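Local coordinates for protein sugar-binding transcriptional regulator, LacI family (Enterococcus faecalis, PDB 3CS3) that probably acts as a LacI-family transcriptional regulator that binds DNA control regions and responds to a sugar-type ligand through the periplasmic-binding-protein-like domain crystallised here, at residues A[52-56]-A[76-81]; A[112-116]-A[265-269]. One frame throughout, in Å; residues are numbered along the deposited sequence. Where two conformers were deposited one is given.

Interaction 1: A[52-56]-A[76-81]; sequences FIPEK and FAERGH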
loop_
_atom_site.group_PDB
_atom_site.type_symbol
_atom_site.label_atom_id
_atom_site.label_comp_id
_atom_site.label_asym_id
_atom_site.label_seq_id
_atom_site.Cartn_x
_atom_site.Cartn_y
_atom_site.Cartn_z
ATOM N N PHE A 52 19.684 -7.277 7.562
ATOM C CA PHE A 52 19.313 -7.489 8.958
ATOM C C PHE A 52 18.025 -8.283 9.093
ATOM O O PHE A 52 16.935 -7.723 9.243
ATOM C CB PHE A 52 19.235 -6.181 9.751
ATOM C CG PHE A 52 19.045 -4.965 8.906
ATOM C CD1 PHE A 52 20.132 -4.165 8.572
ATOM C CD2 PHE A 52 17.785 -4.610 8.449
ATOM C CE1 PHE A 52 19.969 -3.035 7.796
ATOM C CE2 PHE A 52 17.616 -3.487 7.668
ATOM C CZ PHE A 52 18.708 -2.690 7.344
ATOM N N ILE A 53 18.176 -9.600 9.018
ATOM C CA ILE A 53 17.113 -10.524 9.354
ATOM C C ILE A 53 17.264 -10.848 10.837
ATOM O O ILE A 53 18.296 -11.394 11.247
ATOM C CB ILE A 53 17.218 -11.833 8.540
ATOM C CG1 ILE A 53 17.298 -11.543 7.038
ATOM C CG2 ILE A 53 16.044 -12.742 8.855
ATOM C CD1 ILE A 53 17.932 -12.666 6.228
ATOM N N PRO A 54 16.252 -10.490 11.655
ATOM C CA PRO A 54 16.243 -10.902 13.064
ATOM C C PRO A 54 16.000 -12.413 13.202
ATOM O O PRO A 54 14.884 -12.847 13.509
ATOM C CB PRO A 54 15.099 -10.080 13.670
ATOM C CG PRO A 54 14.213 -9.731 12.520
ATOM C CD PRO A 54 15.080 -9.662 11.304
ATOM N N GLU A 55 17.057 -13.195 12.981
ATOM C CA GLU A 55 16.972 -14.655 12.928
ATOM C C GLU A 55 16.778 -15.275 14.317
ATOM O O GLU A 55 16.310 -16.410 14.442
ATOM C CB GLU A 55 18.191 -15.237 12.188
ATOM C CG GLU A 55 19.432 -15.515 13.029
ATOM C CD GLU A 55 19.636 -16.998 13.287
ATOM O OE1 GLU A 55 19.398 -17.448 14.428
ATOM O OE2 GLU A 55 20.029 -17.716 12.340
ATOM N N LYS A 56 17.122 -14.506 15.350
ATOM C CA LYS A 56 16.890 -14.888 16.739
ATOM C C LYS A 56 15.538 -14.365 17.233
ATOM O O LYS A 56 15.276 -14.345 18.436
ATOM C CB LYS A 56 18.017 -14.349 17.631
ATOM C CG LYS A 56 19.390 -14.947 17.357
ATOM C CD LYS A 56 20.474 -14.228 18.150
ATOM C CE LYS A 56 21.858 -14.806 17.864
ATOM N NZ LYS A 56 22.323 -14.533 16.472
ATOM N N PHE A 76 19.821 -18.592 4.996
ATOM C CA PHE A 76 18.812 -18.495 6.046
ATOM C C PHE A 76 18.076 -19.829 6.217
ATOM O O PHE A 76 17.640 -20.160 7.317
ATOM C CB PHE A 76 17.841 -17.354 5.728
ATOM C CG PHE A 76 16.923 -16.983 6.866
ATOM C CD1 PHE A 76 17.431 -16.630 8.111
ATOM C CD2 PHE A 76 15.545 -16.955 6.677
ATOM C CE1 PHE A 76 16.576 -16.280 9.154
ATOM C CE2 PHE A 76 14.683 -16.606 7.713
ATOM C CZ PHE A 76 15.199 -16.268 8.953
ATOM N N ALA A 77 17.970 -20.594 5.130
ATOM C CA ALA A 77 17.321 -21.908 5.147
ATOM C C ALA A 77 18.182 -22.985 5.807
ATOM O O ALA A 77 17.661 -23.870 6.499
ATOM C CB ALA A 77 16.924 -22.331 3.734
ATOM N N GLU A 78 19.494 -22.900 5.594
ATOM C CA GLU A 78 20.458 -23.860 6.147
ATOM C C GLU A 78 20.668 -23.706 7.657
ATOM O O GLU A 78 21.109 -24.643 8.322
ATOM C CB GLU A 78 21.794 -23.765 5.408
ATOM C CG GLU A 78 21.763 -24.348 4.001
ATOM C CD GLU A 78 22.774 -23.707 3.063
ATOM O OE1 GLU A 78 23.604 -22.890 3.525
ATOM O OE2 GLU A 78 22.735 -24.020 1.853
ATOM N N ARG A 79 20.337 -22.530 8.191
ATOM C CA ARG A 79 20.370 -22.285 9.636
ATOM C C ARG A 79 19.066 -22.681 10.353
ATOM O O ARG A 79 18.775 -22.183 11.446
ATOM C CB ARG A 79 20.721 -20.820 9.930
ATOM C CG ARG A 79 22.197 -20.486 9.775
ATOM C CD ARG A 79 22.533 -19.135 10.397
ATOM N NE ARG A 79 21.994 -18.016 9.626
ATOM C CZ ARG A 79 22.628 -17.413 8.623
ATOM N NH1 ARG A 79 23.840 -17.811 8.253
ATOM N NH2 ARG A 79 22.047 -16.404 7.985
ATOM N N GLY A 80 18.288 -23.566 9.732
ATOM C CA GLY A 80 17.098 -24.141 10.360
ATOM C C GLY A 80 15.772 -23.432 10.133
ATOM O O GLY A 80 14.723 -23.947 10.533
ATOM N N HIS A 81 15.805 -22.261 9.496
ATOM C CA HIS A 81 14.581 -21.499 9.233
ATOM C C HIS A 81 13.867 -21.976 7.976
ATOM O O HIS A 81 14.499 -22.241 6.952
ATOM C CB HIS A 81 14.871 -20.007 9.112
ATOM C CG HIS A 81 15.426 -19.393 10.358
ATOM N ND1 HIS A 81 16.779 -19.267 10.585
ATOM C CD2 HIS A 81 14.810 -18.855 11.436
ATOM C CE1 HIS A 81 16.974 -18.681 11.753
ATOM N NE2 HIS A 81 15.795 -18.422 12.291
#
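I53 and E55 lean from the loop 52-56 onto F76 and H81 at the far end of helix 70-78. This helix is the crossover between the parallel strands 60-64 and 82-85, and H81 sits in the turn that leads into 82-85. The tight part is mainly apolar. The I53 methyl CG2 lies obliquely by the F76 ring, 3.6 Å from F76 CE1. The E55 methylene carbon CB meets the same ring at its edge, near the ring plane, also 3.6 Å from F76 CE1. F76 reaches this spot because its CG is anti to the backbone N (chi1 -169°), which swings the ring toward the loop. Its face is backed by H81, whose CG stands 3.4 Å above the F76 plane. F76 also touches I83 of strand 82-85, and I53 touches Y14 of strand 10-15. A hydrogen bond is the polar member of this part. H81 NE2 donates to E55 O at 3.0 Å, somewhat bent at 143°, along a carbonyl lone pair and slightly tilted from the imidazole plane. The outer side is looser. Here the E55 chain bends at chi2, and its carboxylate stands almost perpendicular to the H81 ring, with OE2 3.3 Å from H81 CE1. The same OE2 faces the guanidinium edge of the exposed R79, where it makes a salt bridge to R79 NE at 3.4 Å. The hydrogen bond in it is weak and bent. The chemistry implies two tiers: a directed bond and ring packing set the loop against the helix end, while the long, bent charge pair beside exposed R79 probably adds a weaker attraction. The nearby carboxylate could favour a protonated H81.

Interaction 2: A[112-116]-A[265-269]; sequences QFVNV and ESFPS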
loop_
_atom_site.group_PDB
_atom_site.type_symbol
_atom_site.label_atom_id
_atom_site.label_comp_id
_atom_site.label_asym_id
_atom_site.label_seq_id
_atom_site.Cartn_x
_atom_site.Cartn_y
_atom_site.Cartn_z
ATOM N N GLN A 112 -5.454 -11.868 -26.314
ATOM C CA GLN A 112 -6.362 -10.775 -26.611
ATOM C C GLN A 112 -5.798 -9.862 -27.689
ATOM O O GLN A 112 -6.558 -9.306 -28.492
ATOM C CB GLN A 112 -6.661 -9.965 -25.347
ATOM C CG GLN A 112 -7.234 -10.773 -24.199
ATOM C CD GLN A 112 -8.630 -11.271 -24.485
ATOM O OE1 GLN A 112 -9.477 -10.523 -24.967
ATOM N NE2 GLN A 112 -8.878 -12.542 -24.191
ATOM N N PHE A 113 -4.475 -9.696 -27.694
ATOM C CA PHE A 113 -3.805 -8.916 -28.738
ATOM C C PHE A 113 -3.863 -9.641 -30.079
ATOM O O PHE A 113 -4.086 -9.011 -31.109
ATOM C CB PHE A 113 -2.358 -8.599 -28.366
ATOM C CG PHE A 113 -2.218 -7.712 -27.157
ATOM C CD1 PHE A 113 -2.234 -6.326 -27.285
ATOM C CD2 PHE A 113 -2.050 -8.268 -25.885
ATOM C CE1 PHE A 113 -2.094 -5.506 -26.163
ATOM C CE2 PHE A 113 -1.918 -7.469 -24.762
ATOM C CZ PHE A 113 -1.941 -6.078 -24.899
ATOM N N VAL A 114 -3.676 -10.963 -30.050
ATOM C CA VAL A 114 -3.845 -11.815 -31.231
ATOM C C VAL A 114 -5.275 -11.709 -31.778
ATOM O O VAL A 114 -5.463 -11.344 -32.940
ATOM C CB VAL A 114 -3.484 -13.304 -30.946
ATOM C CG1 VAL A 114 -3.887 -14.201 -32.111
ATOM C CG2 VAL A 114 -2.000 -13.460 -30.651
ATOM N N ASN A 115 -6.264 -11.983 -30.926
ATOM C CA ASN A 115 -7.684 -11.993 -31.309
ATOM C C ASN A 115 -8.207 -10.690 -31.909
ATOM O O ASN A 115 -9.183 -10.703 -32.660
ATOM C CB ASN A 115 -8.565 -12.406 -30.122
ATOM C CG ASN A 115 -8.433 -13.884 -29.771
ATOM O OD1 ASN A 115 -7.695 -14.628 -30.415
ATOM N ND2 ASN A 115 -9.151 -14.310 -28.739
ATOM N N VAL A 116 -7.547 -9.580 -31.582
ATOM C CA VAL A 116 -7.901 -8.262 -32.106
ATOM C C VAL A 116 -7.088 -7.913 -33.376
ATOM O O VAL A 116 -7.375 -6.933 -34.070
ATOM C CB VAL A 116 -7.769 -7.171 -30.987
ATOM C CG1 VAL A 116 -6.369 -6.545 -30.954
ATOM C CG2 VAL A 116 -8.837 -6.105 -31.134
ATOM N N GLU A 265 -12.525 -1.505 -20.809
ATOM C CA GLU A 265 -12.629 -0.614 -21.964
ATOM C C GLU A 265 -11.301 0.044 -22.358
ATOM O O GLU A 265 -11.239 0.803 -23.334
ATOM C CB GLU A 265 -13.726 0.436 -21.743
ATOM C CG GLU A 265 -15.091 0.040 -22.291
ATOM C CD GLU A 265 -15.263 0.411 -23.753
ATOM O OE1 GLU A 265 -15.517 -0.497 -24.573
ATOM O OE2 GLU A 265 -15.142 1.610 -24.084
ATOM N N SER A 266 -10.232 -0.269 -21.620
ATOM C CA SER A 266 -8.872 0.158 -21.988
ATOM C C SER A 266 -8.336 -0.691 -23.140
ATOM O O SER A 266 -7.405 -0.294 -23.836
ATOM C CB SER A 266 -7.916 0.059 -20.802
ATOM O OG SER A 266 -7.592 -1.288 -20.501
ATOM N N PHE A 267 -8.916 -1.874 -23.306
ATOM C CA PHE A 267 -8.631 -2.730 -24.437
ATOM C C PHE A 267 -9.957 -3.262 -24.978
ATOM O O PHE A 267 -10.444 -4.295 -24.514
ATOM C CB PHE A 267 -7.704 -3.878 -24.024
ATOM C CG PHE A 267 -7.174 -4.678 -25.182
ATOM C CD1 PHE A 267 -6.063 -4.235 -25.897
ATOM C CD2 PHE A 267 -7.779 -5.872 -25.557
ATOM C CE1 PHE A 267 -5.572 -4.965 -26.968
ATOM C CE2 PHE A 267 -7.289 -6.611 -26.629
ATOM C CZ PHE A 267 -6.184 -6.157 -27.331
ATOM N N PRO A 268 -10.564 -2.539 -25.943
ATOM C CA PRO A 268 -11.812 -2.998 -26.556
ATOM C C PRO A 268 -11.579 -4.280 -27.351
ATOM O O PRO A 268 -10.845 -4.273 -28.345
ATOM C CB PRO A 268 -12.210 -1.832 -27.474
ATOM C CG PRO A 268 -11.421 -0.655 -26.976
ATOM C CD PRO A 268 -10.133 -1.245 -26.501
ATOM N N SER A 269 -12.184 -5.367 -26.877
ATOM C CA SER A 269 -11.981 -6.699 -27.442
ATOM C C SER A 269 -13.296 -7.467 -27.575
ATOM O O SER A 269 -14.281 -6.946 -28.097
ATOM C CB SER A 269 -10.985 -7.495 -26.588
ATOM O OG SER A 269 -11.421 -7.606 -25.242
#
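The C-terminal turn of helix 102-115 meets the end of the modelled chain, after strand 255-262, where F267 inserts its ring beside F113, Q112 and V116. The F267 ring turns its edge to the face of F113. The two centroids are 4.8 Å apart and the planes meet at 59°, so this edge-to-face pair is tilted well away from a right angle. F267 CE1 lies 3.6 Å from both F113 CD1 and F113 CE1. F267 CG is anti to the backbone N (chi1 -170°), which carries the ring away from its own loop and onto the helix. The CE2-CZ edge of the ring then reaches the carbonyl of Q112. Q112 O sits in the ring plane, 3.4 Å from F267 CE2. That carbonyl also takes a weak helical bond from V116 N. Q112 CB packs on the same ring carbon. V116 points back against F267 and sets its methyl CG1 3.6 Å from F267 CZ. No hydrogen bond joins the two segments. Farther out, Q112 OE1 only approaches S269 OG, and S269 is poorly ordered. I210 of strand 207-210 touches both F113 and F267, and F182 of strand 179-183 touches F113. S266 ties the loop to I209 and A226 by hydrogen bonds. Helix 102-115 follows a strand of the other subdomain's sheet, as does this last loop. Bringing both onto the C-terminal sheet is typical of the two-subdomain periplasmic-binding-protein-like fold, in which the chain crosses between subdomains several times.

How the interactions relate
Interactions 1 and 2 lie on opposite sides of the chain's centre, with centres 47 Å apart and no shared elements. Each is partly buried and joins a helix end to a loop. The segments 52-56 and 76-81 belong to the subdomain of the larger, mixed sheet, near the second subunit, whose I42 packs on F52. The segments 112-116 and 265-269 lie against the four-stranded parallel sheet and touch no other chain of the assembly. Interaction 1 mixes ring packing with a hydrogen bond and a surface salt bridge. Interaction 2 depends on aromatic and aliphatic packing, and its outer polar approach involves the poorly ordered S269.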